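Local coordinates for flagellar biosynthesis protein FlaG (Helicobacter pylori, PDB 6JSX) that probably takes part in building the bacterial flagellum and, in this crystal, pairs through its helices with a second copy of itself, at the interface of chains A and B. Coordinates in Å, arbitrary orientation; residue numbers count along the deposited sequence, not the author numbering. Chains: chain A/B, Flagellar biosynthesis protein FlaG.

Contacts 1 and 2 belong to one two-fold symmetric interface, and the centres of their C-alpha atoms lie about 16 Å apart. Helix 54-72 of chain A serves both, offering residues 64, 67, 68 and 71 in contact 1 and 58, 61 and 62 in contact 2. Helix 4-21 takes part from chain B in contact 1 and from chain A in contact 2. Residue 71 meets Leu10 of the partner in each, so the two patches overlap through the symmetry. Each C-terminal helix thus lies against the partner's N-terminal helix, and its end reaches between both helices of the other chain, interlocking the pair.

Contact 1: the interface of chains A and B. Residues chain A 64, 67-68, 71; chain B 9-10, 13-14, 17.
A:Met64 curls round one methyl of B:Leu14: its CG lies anti to the carbonyl carbon (chi1 -71°), and bends at chi2 and chi3 fold the thioether over that branch. CG, SD and CE of A:Met64 all touch CD2 of B:Leu14, with CE at 3.4 Å from it. The sulfur also runs past the aliphatic part of B:Glu17, SD of A:Met64 lying 3.8 Å from CG of B:Glu17, while the glutamate carboxylate heads away from the methionine. One and two turns further along helix 54-72, A:Ile68 and A:Ile71 flank B:Leu10. The CG1 branch of A:Ile71 is stretched out (chi2 -176°), which carries its end methyl onto the backbone of helix 4-21. There CD1 of A:Ile71 stands 3.7 Å from CB of B:Leu9 and close to CA of B:Leu10. B:Leu10 answers with its CD1 branch, 4.0 Å from CG1 of A:Ile68 and 4.1 Å from CD1 of A:Ile71, and so fits between the two isoleucines. Along the flank, A:Val67 presents CG1 to the base of the B:Arg13 side chain, 3.9 Å from CB. The valine and arginine side chains lie roughly perpendicular, and the arginine bends at chi2 to take its guanidinium off the valine. The packing is helix against helix, 54-72 of chain A on 4-21 of chain B, with the alkyl stems of charged residues bordering the apolar strip. This seam, with its symmetry twin, holds the two FlaG copies together in the deposited pair, which may be the working dimer.

Contact 2: the interface of chains A and B. Residues chain A 6-7, 10, 58, 61-62; chain B 71-72.
B:Ile71 and B:Phe72 plug the groove between helices 4-21 and 54-72 of chain A, an apolar end-into-groove contact that anchors the C-terminal end of one FlaG-family chain on its partner, in a pair that may also form in the cell. B:Phe72 follows the end of helix 54-71 and has an extended backbone; with CG anti to the carbonyl carbon (chi1 -53°), its ring dips between the two helices. Of all the residues here it has the most surface hidden by the partner, 114 Å². The two sides of the ring's rim meet different residues of helix 54-72: CE1 of B:Phe72 lies 3.9 Å from CG1 of A:Val58, and CE2 of B:Phe72 lies 3.7 Å from CB of A:Met61. At the mouth of the groove A:Gln62 leans over the root of the phenylalanine, its amide nitrogen NE2 3.7 Å from CB of B:Phe72. Amide and ring planes stand 78° apart, so the two groups do not stack. CG2 of B:Ile71, in the same chain as the ring of B:Phe72, sits 3.7 Å above the ring plane on one face, displaced toward the rim, and would restrict the ring's tilt. That same methyl, CG2 of B:Ile71, turns to helix 4-21 and meets CB of A:Lys6 at 3.6 Å. The lysine and isoleucine side chains run antiparallel, one beside the other, and CG and CD of A:Lys6 continue the cover while its amino end extends beyond the isoleucine. The other isoleucine branch points to the helix backbone, CD1 of B:Ile71 being 3.8 Å from CA of A:Leu10, and lies nearly perpendicular to the leucine side chain. Deeper in the groove, CD2 of A:Leu7 lies 4.3 Å from CZ at the far end of the B:Phe72 ring.

Contact 1: the interface of chains A and B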
loop_
_atom_site.group_PDB
_atom_site.type_symbol
_atom_site.label_atom_id
_atom_site.label_comp_id
_atom_site.label_asym_id
_atom_site.label_seq_id
_atom_site.Cartn_x
_atom_site.Cartn_y
_atom_site.Cartn_z
ATOM N N MET A 64 3.190 -1.711 9.749
ATOM C CA MET A 64 3.569 -2.516 8.606
ATOM C C MET A 64 5.075 -2.790 8.573
ATOM O O MET A 64 5.502 -3.842 8.096
ATOM C CB MET A 64 3.027 -1.941 7.291
ATOM C CG MET A 64 1.510 -2.097 7.169
ATOM S SD MET A 64 0.845 -3.538 8.079
ATOM C CE MET A 64 1.506 -4.906 7.123
ATOM N N VAL A 67 5.535 -5.858 10.785
ATOM C CA VAL A 67 4.924 -7.025 10.169
ATOM C C VAL A 67 5.820 -7.504 9.035
ATOM O O VAL A 67 6.169 -8.682 8.965
ATOM C CB VAL A 67 3.509 -6.723 9.659
ATOM C CG1 VAL A 67 3.030 -7.818 8.719
ATOM C CG2 VAL A 67 2.560 -6.561 10.834
ATOM N N ILE A 68 6.218 -6.574 8.171
ATOM C CA ILE A 68 7.145 -6.869 7.075
ATOM C C ILE A 68 8.491 -7.419 7.579
ATOM O O ILE A 68 9.123 -8.261 6.935
ATOM C CB ILE A 68 7.349 -5.627 6.172
ATOM C CG1 ILE A 68 6.048 -5.296 5.434
ATOM C CG2 ILE A 68 8.439 -5.863 5.160
ATOM C CD1 ILE A 68 6.137 -4.080 4.528
ATOM N N ILE A 71 7.765 -11.156 8.738
ATOM C CA ILE A 71 7.447 -11.946 7.567
ATOM C C ILE A 71 8.629 -12.116 6.601
ATOM O O ILE A 71 8.852 -13.218 6.107
ATOM C CB ILE A 71 6.209 -11.396 6.822
ATOM C CG1 ILE A 71 4.999 -11.335 7.756
ATOM C CG2 ILE A 71 5.864 -12.269 5.637
ATOM C CD1 ILE A 71 3.713 -10.894 7.068
ATOM N N LEU B 9 0.030 -14.018 4.624
ATOM C CA LEU B 9 0.146 -13.398 5.937
ATOM C C LEU B 9 0.097 -11.902 5.798
ATOM O O LEU B 9 -0.554 -11.210 6.579
ATOM C CB LEU B 9 1.457 -13.780 6.612
ATOM C CG LEU B 9 1.323 -14.797 7.737
ATOM C CD1 LEU B 9 0.330 -14.301 8.782
ATOM C CD2 LEU B 9 0.902 -16.143 7.153
ATOM N N LEU B 10 0.806 -11.406 4.802
ATOM C CA LEU B 10 0.891 -9.978 4.610
ATOM C C LEU B 10 -0.490 -9.391 4.357
ATOM O O LEU B 10 -0.887 -8.442 5.036
ATOM C CB LEU B 10 1.814 -9.645 3.449
ATOM C CG LEU B 10 2.044 -8.139 3.445
ATOM C CD1 LEU B 10 3.118 -7.792 4.459
ATOM C CD2 LEU B 10 2.390 -7.655 2.051
ATOM N N ARG B 13 -2.660 -9.481 7.477
ATOM C CA ARG B 13 -2.299 -8.443 8.439
ATOM C C ARG B 13 -2.588 -7.067 7.856
ATOM O O ARG B 13 -3.140 -6.195 8.529
ATOM C CB ARG B 13 -0.840 -8.577 8.853
ATOM C CG ARG B 13 -0.564 -9.833 9.681
ATOM C CD ARG B 13 -1.087 -9.692 11.109
ATOM N NE ARG B 13 -1.312 -10.980 11.770
ATOM C CZ ARG B 13 -2.448 -11.672 11.689
ATOM N NH1 ARG B 13 -3.453 -11.201 10.968
ATOM N NH2 ARG B 13 -2.585 -12.832 12.315
ATOM N N LEU B 14 -2.245 -6.881 6.590
ATOM C CA LEU B 14 -2.609 -5.646 5.899
ATOM C C LEU B 14 -4.107 -5.311 5.974
ATOM O O LEU B 14 -4.469 -4.157 6.178
ATOM C CB LEU B 14 -2.133 -5.678 4.449
ATOM C CG LEU B 14 -0.687 -5.210 4.264
ATOM C CD1 LEU B 14 -0.279 -5.392 2.824
ATOM C CD2 LEU B 14 -0.557 -3.743 4.658
ATOM N N GLU B 17 -5.235 -4.127 9.372
ATOM C CA GLU B 17 -4.806 -2.741 9.492
ATOM C C GLU B 17 -5.712 -1.769 8.732
ATOM O O GLU B 17 -6.075 -0.715 9.254
ATOM C CB GLU B 17 -3.340 -2.582 9.072
ATOM C CG GLU B 17 -2.336 -3.133 10.091
ATOM C CD GLU B 17 -2.448 -2.462 11.462
ATOM O OE1 GLU B 17 -2.885 -1.294 11.520
ATOM O OE2 GLU B 17 -2.108 -3.100 12.483
#

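Contact 2: the interface of chains A and B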
loop_
_atom_site.group_PDB
_atom_site.type_symbol
_atom_site.label_atom_id
_atom_site.label_comp_id
_atom_site.label_asym_id
_atom_site.label_seq_id
_atom_site.Cartn_x
_atom_site.Cartn_y
_atom_site.Cartn_z
ATOM N N LYS A 6 7.652 14.030 5.869
ATOM C CA LYS A 6 7.896 12.594 5.858
ATOM C C LYS A 6 6.931 11.802 4.992
ATOM O O LYS A 6 7.336 10.832 4.344
ATOM C CB LYS A 6 7.917 12.037 7.277
ATOM C CG LYS A 6 9.067 12.575 8.067
ATOM C CD LYS A 6 9.260 11.844 9.386
ATOM C CE LYS A 6 10.364 12.525 10.204
ATOM N NZ LYS A 6 11.355 13.191 9.295
ATOM N N LEU A 7 5.661 12.199 4.985
ATOM C CA LEU A 7 4.685 11.522 4.134
ATOM C C LEU A 7 4.891 11.927 2.676
ATOM O O LEU A 7 4.579 11.157 1.761
ATOM C CB LEU A 7 3.243 11.772 4.602
ATOM C CG LEU A 7 2.856 11.034 5.894
ATOM C CD1 LEU A 7 1.423 11.316 6.315
ATOM C CD2 LEU A 7 3.121 9.524 5.784
ATOM N N LEU A 10 7.945 9.697 1.811
ATOM C CA LEU A 10 7.368 8.351 1.726
ATOM C C LEU A 10 6.578 8.155 0.435
ATOM O O LEU A 10 6.504 7.047 -0.096
ATOM C CB LEU A 10 6.440 8.129 2.926
ATOM C CG LEU A 10 5.961 6.738 3.365
ATOM C CD1 LEU A 10 4.529 6.444 2.934
ATOM C CD2 LEU A 10 6.908 5.660 2.881
ATOM N N VAL A 58 0.899 7.403 9.635
ATOM C CA VAL A 58 2.215 7.193 10.217
ATOM C C VAL A 58 2.226 5.963 11.133
ATOM O O VAL A 58 3.178 5.175 11.120
ATOM C CB VAL A 58 2.695 8.450 10.950
ATOM C CG1 VAL A 58 4.081 8.221 11.545
ATOM C CG2 VAL A 58 2.704 9.632 9.989
ATOM N N MET A 61 2.077 2.846 8.655
ATOM C CA MET A 61 3.405 2.582 8.111
ATOM C C MET A 61 4.358 1.978 9.144
ATOM O O MET A 61 5.205 1.156 8.808
ATOM C CB MET A 61 3.985 3.839 7.461
ATOM C CG MET A 61 3.239 4.240 6.188
ATOM S SD MET A 61 3.426 3.023 4.884
ATOM C CE MET A 61 1.987 1.960 5.076
ATOM N N GLN A 62 4.200 2.350 10.405
ATOM C CA GLN A 62 5.013 1.736 11.445
ATOM C C GLN A 62 4.637 0.278 11.749
ATOM O O GLN A 62 5.523 -0.587 11.826
ATOM C CB GLN A 62 5.050 2.603 12.702
ATOM C CG GLN A 62 5.981 3.790 12.542
ATOM C CD GLN A 62 5.836 4.814 13.649
ATOM O OE1 GLN A 62 4.801 4.890 14.318
ATOM N NE2 GLN A 62 6.881 5.614 13.851
ATOM N N ILE B 71 12.695 6.716 7.385
ATOM C CA ILE B 71 11.763 7.825 7.561
ATOM C C ILE B 71 11.127 7.848 8.949
ATOM O O ILE B 71 10.874 8.919 9.498
ATOM C CB ILE B 71 10.661 7.822 6.475
ATOM C CG1 ILE B 71 11.304 7.829 5.087
ATOM C CG2 ILE B 71 9.778 9.027 6.627
ATOM C CD1 ILE B 71 10.360 7.747 3.930
ATOM N N PHE B 72 10.890 6.685 9.543
ATOM C CA PHE B 72 10.284 6.699 10.877
ATOM C C PHE B 72 11.225 6.264 12.020
ATOM O O PHE B 72 11.755 5.151 12.026
ATOM C CB PHE B 72 8.919 5.995 10.846
ATOM C CG PHE B 72 8.006 6.544 9.769
ATOM C CD1 PHE B 72 7.617 7.880 9.787
ATOM C CD2 PHE B 72 7.581 5.751 8.713
ATOM C CE1 PHE B 72 6.802 8.408 8.787
ATOM C CE2 PHE B 72 6.755 6.275 7.707
ATOM C CZ PHE B 72 6.372 7.603 7.748
#